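Local coordinates for cation-transporting ATPase, E1-E2 family protein (Streptococcus pneumoniae, PDB 4F2F) that binds copper(I) through its cupredoxin-fold metal-binding domain and probably exports the ion from the cell at the expense of ATP, at residues A[21-25]-A[49-53]; A[42-47]-A[65-69]; A[56-61]-A[72-76]. All coordinates share one frame; numbering follows the deposited sequence.

Interaction 1 of 3, residues A[21-25]-A[49-53]; sequences AEKGY and NCYKE. With CU1 (copper (I) ion), chain B; CU1 (copper (I) ion), chain C.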
loop_
_atom_site.group_PDB
_atom_site.type_symbol
_atom_site.label_atom_id
_atom_site.label_comp_id
_atom_site.label_asym_id
_atom_site.label_seq_id
_atom_site.Cartn_x
_atom_site.Cartn_y
_atom_site.Cartn_z
ATOM N N ALA A 21 1.604 5.475 7.859
ATOM C CA ALA A 21 0.225 5.706 8.260
ATOM C C ALA A 21 0.177 6.705 9.410
ATOM O O ALA A 21 0.495 6.370 10.554
ATOM C CB ALA A 21 -0.446 4.397 8.655
ATOM N N GLU A 22 -0.209 7.936 9.091
ATOM C CA GLU A 22 -0.318 9.005 10.077
ATOM C C GLU A 22 -0.953 10.215 9.413
ATOM O O GLU A 22 -0.358 10.820 8.518
ATOM C CB GLU A 22 1.055 9.381 10.633
ATOM C CG GLU A 22 1.006 10.493 11.668
ATOM C CD GLU A 22 2.369 10.823 12.241
ATOM O OE1 GLU A 22 3.385 10.507 11.588
ATOM O OE2 GLU A 22 2.423 11.397 13.349
ATOM N N LYS A 23 -2.160 10.564 9.846
ATOM C CA LYS A 23 -2.925 11.608 9.178
ATOM C C LYS A 23 -3.025 11.268 7.696
ATOM O O LYS A 23 -2.625 12.052 6.833
ATOM C CB LYS A 23 -2.261 12.971 9.382
ATOM C CG LYS A 23 -2.156 13.388 10.841
ATOM C CD LYS A 23 -3.533 13.515 11.474
ATOM C CE LYS A 23 -3.444 14.030 12.899
ATOM N NZ LYS A 23 -4.789 14.338 13.462
ATOM N N GLY A 24 -3.559 10.084 7.415
ATOM C CA GLY A 24 -3.613 9.567 6.061
ATOM C C GLY A 24 -2.417 8.685 5.761
ATOM O O GLY A 24 -1.529 8.518 6.601
ATOM N N TYR A 25 -2.391 8.113 4.564
ATOM C CA TYR A 25 -1.245 7.329 4.130
ATOM C C TYR A 25 -0.308 8.194 3.298
ATOM O O TYR A 25 -0.758 9.017 2.502
ATOM C CB TYR A 25 -1.698 6.109 3.328
ATOM C CG TYR A 25 -2.468 5.098 4.144
ATOM C CD1 TYR A 25 -1.818 4.270 5.050
ATOM C CD2 TYR A 25 -3.843 4.967 4.007
ATOM C CE1 TYR A 25 -2.520 3.340 5.801
ATOM C CE2 TYR A 25 -4.552 4.040 4.753
ATOM C CZ TYR A 25 -3.883 3.231 5.647
ATOM O OH TYR A 25 -4.586 2.311 6.390
ATOM N N ASN A 49 -6.951 3.793 16.275
ATOM C CA ASN A 49 -7.349 2.494 15.747
ATOM C C ASN A 49 -8.018 2.555 14.374
ATOM O O ASN A 49 -8.359 1.519 13.802
ATOM C CB ASN A 49 -8.225 1.728 16.740
ATOM C CG ASN A 49 -7.419 0.802 17.628
ATOM O OD1 ASN A 49 -6.219 0.614 17.422
ATOM N ND2 ASN A 49 -8.076 0.216 18.621
ATOM N N CYS A 50 -8.193 3.757 13.836
ATOM C CA CYS A 50 -8.674 3.884 12.466
ATOM C C CYS A 50 -7.689 3.195 11.523
ATOM O O CYS A 50 -8.055 2.766 10.430
ATOM C CB CYS A 50 -8.846 5.358 12.086
ATOM S SG CYS A 50 -9.739 5.653 10.541
ATOM N N TYR A 51 -6.443 3.068 11.976
ATOM C CA TYR A 51 -5.365 2.503 11.167
ATOM C C TYR A 51 -4.908 1.122 11.643
ATOM O O TYR A 51 -3.802 0.692 11.314
ATOM C CB TYR A 51 -4.160 3.451 11.159
ATOM C CG TYR A 51 -4.461 4.838 10.639
ATOM C CD1 TYR A 51 -4.201 5.175 9.319
ATOM C CD2 TYR A 51 -4.996 5.815 11.470
ATOM C CE1 TYR A 51 -4.469 6.444 8.840
ATOM C CE2 TYR A 51 -5.266 7.083 11.001
ATOM C CZ TYR A 51 -5.003 7.393 9.685
ATOM O OH TYR A 51 -5.274 8.660 9.214
ATOM N N LYS A 52 -5.748 0.422 12.402
ATOM C CA LYS A 52 -5.329 -0.856 12.984
ATOM C C LYS A 52 -5.304 -2.002 11.973
ATOM O O LYS A 52 -4.808 -3.087 12.277
ATOM C CB LYS A 52 -6.205 -1.237 14.182
ATOM C CG LYS A 52 -7.591 -1.755 13.825
ATOM C CD LYS A 52 -8.349 -2.185 15.077
ATOM C CE LYS A 52 -9.626 -2.920 14.716
ATOM N NZ LYS A 52 -10.358 -3.374 15.933
ATOM N N GLU A 53 -5.833 -1.762 10.779
ATOM C CA GLU A 53 -5.845 -2.776 9.729
ATOM C C GLU A 53 -5.496 -2.184 8.369
ATOM O O GLU A 53 -5.707 -0.996 8.123
ATOM C CB GLU A 53 -7.204 -3.487 9.678
ATOM C CG GLU A 53 -7.441 -4.430 10.851
ATOM C CD GLU A 53 -8.911 -4.692 11.112
ATOM O OE1 GLU A 53 -9.759 -4.201 10.336
ATOM O OE2 GLU A 53 -9.219 -5.387 12.104
HETATM CU CU CU1 B . -9.286 4.055 9.158
HETATM CU CU CU1 C . -11.803 4.948 10.987
HETATM O O HOH W 1 -3.576 0.872 8.430
#
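Tyr51 leans with one edge of its ring against the face of Tyr25, a T-shaped (edge-to-face) pair with the ring centroids 5.8 Å apart and the planes at 75°. The two side chains run past each other in opposite directions, which carries Tyr51 OH to the turn at 23-24 and Tyr25 OH toward the backbone of 51-53. At the turn, Gly24 N donates a hydrogen bond to Tyr51 OH at 2.9 Å with an angle of 157° at the hydrogen. Gly24, which has no side chain, takes this corner without crowding the preceding carbonyl oxygen. Ala21 adds its methyl group to the packing, CB lying 3.9 Å from Tyr51 CD1.

At the other end of the pair, Tyr25 OH donates to a water 2.7 Å from it, which lies in the plane of the Tyr25 ring. That water in turn donates to the carbonyl oxygens of Tyr51 and Glu53 and so ties the phenol to the backbone that follows the metal ligand.

In Cys50, a chi1 of -169° sets SG beside the carbonyl carbon, so that Cys50 SG and Cys50 O can both reach one copper(I) ion, each at 2.2 Å. Cys87 also binds that ion; SG bridges to a second, which is also bound by Met89 and Met91. Tyr51 follows the bridging Cys50 in sequence, and the tyrosine pair therefore lies next to the two-copper site of this cupredoxin fold, joining the turn between strands 14-21 and 25-26 to the loop that leads from strand 38-44 into strand 53-56.

Interaction 2 of 3, residues A[42-47]-A[65-69]; sequences FHRATP and IGVDE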
loop_
_atom_site.group_PDB
_atom_site.type_symbol
_atom_site.label_atom_id
_atom_site.label_comp_id
_atom_site.label_asym_id
_atom_site.label_seq_id
_atom_site.Cartn_x
_atom_site.Cartn_y
_atom_site.Cartn_z
ATOM N N PHE A 42 4.123 -1.042 5.364
ATOM C CA PHE A 42 3.351 -0.035 6.078
ATOM C C PHE A 42 3.903 0.158 7.484
ATOM O O PHE A 42 4.166 -0.813 8.192
ATOM C CB PHE A 42 1.889 -0.467 6.183
ATOM C CG PHE A 42 1.105 -0.302 4.910
ATOM C CD1 PHE A 42 1.193 -1.243 3.896
ATOM C CD2 PHE A 42 0.264 0.783 4.739
ATOM C CE1 PHE A 42 0.463 -1.094 2.728
ATOM C CE2 PHE A 42 -0.467 0.933 3.575
ATOM C CZ PHE A 42 -0.367 -0.006 2.569
ATOM N N HIS A 43 4.076 1.408 7.892
ATOM C CA HIS A 43 4.429 1.710 9.274
ATOM C C HIS A 43 3.294 2.475 9.931
ATOM O O HIS A 43 2.933 3.564 9.484
ATOM C CB HIS A 43 5.721 2.527 9.350
ATOM C CG HIS A 43 6.071 2.972 10.738
ATOM N ND1 HIS A 43 6.322 4.288 11.055
ATOM C CD2 HIS A 43 6.200 2.274 11.890
ATOM C CE1 HIS A 43 6.597 4.383 12.345
ATOM N NE2 HIS A 43 6.529 3.175 12.874
ATOM N N ARG A 44 2.728 1.908 10.992
ATOM C CA ARG A 44 1.662 2.589 11.718
ATOM C C ARG A 44 2.237 3.547 12.754
ATOM O O ARG A 44 2.682 3.127 13.823
ATOM C CB ARG A 44 0.722 1.585 12.382
ATOM C CG ARG A 44 -0.405 2.245 13.156
ATOM C CD ARG A 44 -1.360 1.228 13.746
ATOM N NE ARG A 44 -2.218 1.849 14.753
ATOM C CZ ARG A 44 -3.010 1.182 15.584
ATOM N NH1 ARG A 44 -3.071 -0.140 15.535
ATOM N NH2 ARG A 44 -3.741 1.842 16.472
ATOM N N ALA A 45 2.216 4.837 12.434
ATOM C CA ALA A 45 2.820 5.855 13.285
ATOM C C ALA A 45 1.786 6.631 14.094
ATOM O O ALA A 45 2.061 7.735 14.564
ATOM C CB ALA A 45 3.651 6.811 12.446
ATOM N N THR A 46 0.599 6.056 14.254
ATOM C CA THR A 46 -0.460 6.707 15.011
ATOM C C THR A 46 -1.149 5.720 15.944
ATOM O O THR A 46 -1.353 4.561 15.583
ATOM C CB THR A 46 -1.506 7.348 14.079
ATOM O OG1 THR A 46 -2.641 7.765 14.847
ATOM C CG2 THR A 46 -1.956 6.355 13.020
ATOM N N PRO A 47 -1.502 6.173 17.156
ATOM C CA PRO A 47 -2.230 5.316 18.095
ATOM C C PRO A 47 -3.719 5.202 17.766
ATOM O O PRO A 47 -4.431 4.472 18.451
ATOM C CB PRO A 47 -2.037 6.028 19.438
ATOM C CG PRO A 47 -1.838 7.452 19.075
ATOM C CD PRO A 47 -1.099 7.451 17.769
ATOM N N ILE A 65 -2.281 -4.341 12.042
ATOM C CA ILE A 65 -0.998 -3.702 12.284
ATOM C C ILE A 65 -1.056 -2.915 13.589
ATOM O O ILE A 65 -1.956 -2.099 13.796
ATOM C CB ILE A 65 -0.560 -2.809 11.089
ATOM C CG1 ILE A 65 0.833 -2.217 11.334
ATOM C CG2 ILE A 65 -1.590 -1.724 10.804
ATOM C CD1 ILE A 65 1.393 -1.460 10.144
ATOM N N GLY A 66 -0.103 -3.187 14.472
ATOM C CA GLY A 66 -0.083 -2.581 15.790
ATOM C C GLY A 66 0.578 -1.220 15.792
ATOM O O GLY A 66 1.252 -0.841 14.834
ATOM N N VAL A 67 0.380 -0.479 16.877
ATOM C CA VAL A 67 0.987 0.834 17.028
ATOM C C VAL A 67 2.505 0.736 16.919
ATOM O O VAL A 67 3.134 -0.083 17.591
ATOM C CB VAL A 67 0.613 1.468 18.377
ATOM C CG1 VAL A 67 1.057 2.923 18.424
ATOM C CG2 VAL A 67 -0.885 1.358 18.615
ATOM N N ASP A 68 3.081 1.573 16.060
ATOM C CA ASP A 68 4.529 1.620 15.852
ATOM C C ASP A 68 5.102 0.333 15.265
ATOM O O ASP A 68 6.310 0.107 15.320
ATOM C CB ASP A 68 5.260 1.973 17.151
ATOM C CG ASP A 68 4.921 3.362 17.650
ATOM O OD1 ASP A 68 4.449 4.191 16.844
ATOM O OD2 ASP A 68 5.133 3.627 18.851
ATOM N N GLU A 69 4.240 -0.504 14.699
ATOM C CA GLU A 69 4.701 -1.717 14.034
ATOM C C GLU A 69 4.811 -1.496 12.528
ATOM O O GLU A 69 4.223 -0.562 11.982
ATOM C CB GLU A 69 3.768 -2.897 14.329
ATOM C CG GLU A 69 4.275 -4.231 13.786
ATOM C CD GLU A 69 3.278 -5.364 13.956
ATOM O OE1 GLU A 69 2.074 -5.088 14.145
ATOM O OE2 GLU A 69 3.704 -6.536 13.897
#
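The guanidinium group of Arg44 carries Val67 on one face, with the methyl CG2 3.6 Å above the plane and displaced toward the rim. At its edge the Ile65 carbonyl lies almost in plane, and Arg44 NH1 donates to Ile65 O at 2.8 Å with an angle of 158°. Arg44 NE donates to Thr46 O at 3.0 Å, the acceptor lying somewhat out of the guanidinium plane, while NH2 hydrogen-bonds Asn49 OD1 and makes a weak bond to Pro47 O. Held at several points along its rim, the planar group has little freedom to rotate. The His43 ring is the other flat group: the Asp68 carbonyl oxygen sits at its edge, in plane, and His43 CD2 comes to 3.5 Å from Glu69 O.

An extended side chain takes Arg44 from the strand to these carbonyls, with CG anti to the backbone N (chi1 180°) and the chain straight as far as NE. On the way its CB packs on Ile65 CD1, a methyl that also lies against Phe42 O and CB.

The motif opposite is a type II beta turn, Gly66 to Glu69, closed by Glu69 N to Gly66 O. It belongs to the connection between strands 61-64 and 70-75 of the cupredoxin-like fold and abuts the end of strand 38-44, the antiparallel neighbour of 70-75. Two backbone bonds join them at Arg44: its N donates to Glu69 O at 3.1 Å, and Asp68 N donates to Arg44 O at 2.8 Å. The extended Glu69 side chain brings OE1 to Gly66 N of its own turn, which donates to it at 2.9 Å. Farther along, Val67 CG1 lies 4.1 Å from Pro47 CA, at an exposed margin of the contact.

Interaction 3 of 3, residues A[56-61]-A[72-76]; sequences FEEEGI and VIRFT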
loop_
_atom_site.group_PDB
_atom_site.type_symbol
_atom_site.label_atom_id
_atom_site.label_comp_id
_atom_site.label_asym_id
_atom_site.label_seq_id
_atom_site.Cartn_x
_atom_site.Cartn_y
_atom_site.Cartn_z
ATOM N N PHE A 56 -6.354 -4.556 1.243
ATOM C CA PHE A 56 -6.221 -4.614 -0.209
ATOM C C PHE A 56 -7.293 -5.573 -0.721
ATOM O O PHE A 56 -7.025 -6.751 -0.953
ATOM C CB PHE A 56 -4.829 -5.117 -0.609
ATOM C CG PHE A 56 -3.740 -4.074 -0.517
ATOM C CD1 PHE A 56 -3.132 -3.592 -1.666
ATOM C CD2 PHE A 56 -3.311 -3.589 0.710
ATOM C CE1 PHE A 56 -2.126 -2.641 -1.597
ATOM C CE2 PHE A 56 -2.304 -2.637 0.788
ATOM C CZ PHE A 56 -1.710 -2.164 -0.368
ATOM N N GLU A 57 -8.508 -5.059 -0.881
ATOM C CA GLU A 57 -9.681 -5.889 -1.136
ATOM C C GLU A 57 -9.529 -6.777 -2.369
ATOM O O GLU A 57 -9.935 -7.939 -2.360
ATOM C CB GLU A 57 -10.930 -5.012 -1.282
ATOM C CG GLU A 57 -12.247 -5.775 -1.293
ATOM C CD GLU A 57 -12.843 -5.930 0.092
ATOM O OE1 GLU A 57 -13.247 -4.906 0.686
ATOM O OE2 GLU A 57 -12.901 -7.073 0.593
ATOM N N GLU A 58 -8.941 -6.231 -3.426
ATOM C CA GLU A 58 -8.856 -6.947 -4.693
ATOM C C GLU A 58 -7.806 -8.052 -4.668
ATOM O O GLU A 58 -7.759 -8.889 -5.566
ATOM C CB GLU A 58 -8.580 -5.966 -5.826
ATOM C CG GLU A 58 -9.492 -4.759 -5.785
ATOM C CD GLU A 58 -9.146 -3.731 -6.831
ATOM O OE1 GLU A 58 -8.863 -4.127 -7.981
ATOM O OE2 GLU A 58 -9.155 -2.526 -6.503
ATOM N N GLU A 59 -6.968 -8.049 -3.637
ATOM C CA GLU A 59 -5.975 -9.098 -3.451
ATOM C C GLU A 59 -6.388 -10.038 -2.324
ATOM O O GLU A 59 -5.680 -10.992 -2.012
ATOM C CB GLU A 59 -4.600 -8.488 -3.166
ATOM C CG GLU A 59 -4.031 -7.690 -4.324
ATOM C CD GLU A 59 -3.731 -8.555 -5.534
ATOM O OE1 GLU A 59 -3.457 -9.760 -5.355
ATOM O OE2 GLU A 59 -3.773 -8.032 -6.668
ATOM N N GLY A 60 -7.541 -9.763 -1.719
ATOM C CA GLY A 60 -8.047 -10.575 -0.628
ATOM C C GLY A 60 -7.205 -10.430 0.624
ATOM O O GLY A 60 -7.163 -11.326 1.470
ATOM N N ILE A 61 -6.532 -9.292 0.740
ATOM C CA ILE A 61 -5.633 -9.041 1.859
ATOM C C ILE A 61 -6.284 -8.146 2.909
ATOM O O ILE A 61 -6.821 -7.084 2.595
ATOM C CB ILE A 61 -4.309 -8.411 1.382
ATOM C CG1 ILE A 61 -3.522 -9.421 0.541
ATOM C CG2 ILE A 61 -3.473 -7.933 2.568
ATOM C CD1 ILE A 61 -2.283 -8.851 -0.113
ATOM N N VAL A 72 4.676 -5.941 6.232
ATOM C CA VAL A 72 4.939 -6.019 4.802
ATOM C C VAL A 72 3.770 -6.692 4.095
ATOM O O VAL A 72 3.461 -7.853 4.361
ATOM C CB VAL A 72 6.232 -6.803 4.501
ATOM C CG1 VAL A 72 6.496 -6.846 3.000
ATOM C CG2 VAL A 72 7.413 -6.185 5.233
ATOM N N ILE A 73 3.120 -5.958 3.198
ATOM C CA ILE A 73 2.050 -6.521 2.385
ATOM C C ILE A 73 2.645 -7.063 1.091
ATOM O O ILE A 73 3.252 -6.315 0.323
ATOM C CB ILE A 73 0.980 -5.465 2.058
ATOM C CG1 ILE A 73 0.405 -4.869 3.346
ATOM C CG2 ILE A 73 -0.119 -6.072 1.197
ATOM C CD1 ILE A 73 -0.318 -5.870 4.225
ATOM N N ARG A 74 2.483 -8.362 0.855
ATOM C CA ARG A 74 3.108 -8.994 -0.304
ATOM C C ARG A 74 2.109 -9.573 -1.299
ATOM O O ARG A 74 1.213 -10.334 -0.937
ATOM C CB ARG A 74 4.076 -10.095 0.132
ATOM C CG ARG A 74 5.303 -9.593 0.866
ATOM C CD ARG A 74 6.302 -10.720 1.054
ATOM N NE ARG A 74 6.614 -11.370 -0.215
ATOM C CZ ARG A 74 6.483 -12.673 -0.445
ATOM N NH1 ARG A 74 6.055 -13.482 0.514
ATOM N NH2 ARG A 74 6.789 -13.167 -1.636
ATOM N N PHE A 75 2.277 -9.197 -2.560
ATOM C CA PHE A 75 1.537 -9.807 -3.654
ATOM C C PHE A 75 2.208 -9.486 -4.983
ATOM O O PHE A 75 3.053 -8.593 -5.064
ATOM C CB PHE A 75 0.058 -9.380 -3.643
ATOM C CG PHE A 75 -0.172 -7.907 -3.885
ATOM C CD1 PHE A 75 -0.193 -7.006 -2.828
ATOM C CD2 PHE A 75 -0.404 -7.432 -5.165
ATOM C CE1 PHE A 75 -0.420 -5.656 -3.050
ATOM C CE2 PHE A 75 -0.631 -6.086 -5.394
ATOM C CZ PHE A 75 -0.639 -5.197 -4.337
ATOM N N THR A 76 1.852 -10.238 -6.017
ATOM C CA THR A 76 2.343 -9.963 -7.355
ATOM C C THR A 76 1.188 -9.422 -8.186
ATOM O O THR A 76 0.278 -10.168 -8.548
ATOM C CB THR A 76 2.928 -11.226 -8.014
ATOM O OG1 THR A 76 3.962 -11.765 -7.181
ATOM C CG2 THR A 76 3.506 -10.902 -9.387
HETATM O O HOH W 2 -3.108 -9.510 -8.780
HETATM O O HOH W 3 -1.656 -11.470 -6.755
#
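Phe75 takes the side chain of Glu59 flat on its ring: Glu59 CG stands 3.8 Å from the Phe75 centroid and close to the normal, a CH-pi contact over the middle of the face. The carboxylate continues the stack, its plane 12° from that of the ring, with Glu59 CD 3.5 Å from Phe75 CD2. The fold here is the cupredoxin-like beta sandwich, and the contact brings the turn between strands 53-56 and 61-64 against strand 70-75.

Three more side chains fill the inner part. Phe56 meets Phe75 obliquely, the planes at 56° and Phe56 CD1 3.7 Å from Phe75 CE1. Over one face of Phe56 lies the branch methyl CG2 of Ile73, offset toward the rim. Ile61 CD1 rests against both strand residues, 3.8 Å from Ile73 CG2 and 3.9 Å from Phe75 CD1.

The torsions set up the stack. Glu59 is bent at chi2, folding its chain across the ring, and Phe75 places CG between its backbone N and carbonyl carbon (chi1 65°), which turns the ring toward the turn. Next outward, Phe85 and Tyr96 bring their rings against Phe56, and Tyr96 also meets Phe75; Ile40 of strand 38-44 packs on Phe56.

Backbone bonds within the turn set the positions of Phe56, Glu59 and Ile61. Gly60 and Ile61 both face Phe56 in a G1 beta bulge, and a short 3-10 segment spans 57-59. Phe56 O accepts from both Glu59 N, at 3.0 Å, and Ile61 N, at 3.1 Å, the two donors arriving from opposite faces of the carbonyl plane.

In the fold
From the N terminus, the chain first meets interaction 1 at the turn after strand 14-21, whose partner, the copper-binding loop, comes 24 residues later. Before that loop is reached, strand 38-44 and its exit open interaction 2, which closes only at 65-69; interactions 1 and 2 therefore cross, and they touch through Lys52 O with Ile65 N and Ala21 N with His43 O. Interaction 3 opens after interaction 1 has closed, at 56-61, and crosses interaction 2 before closing on strand 70-75. Phe42 packs against Phe56 and Ile73, linking interactions 2 and 3 through the neighbouring strands 38-44 and 70-75, whereas interactions 1 and 3 merely adjoin in sequence.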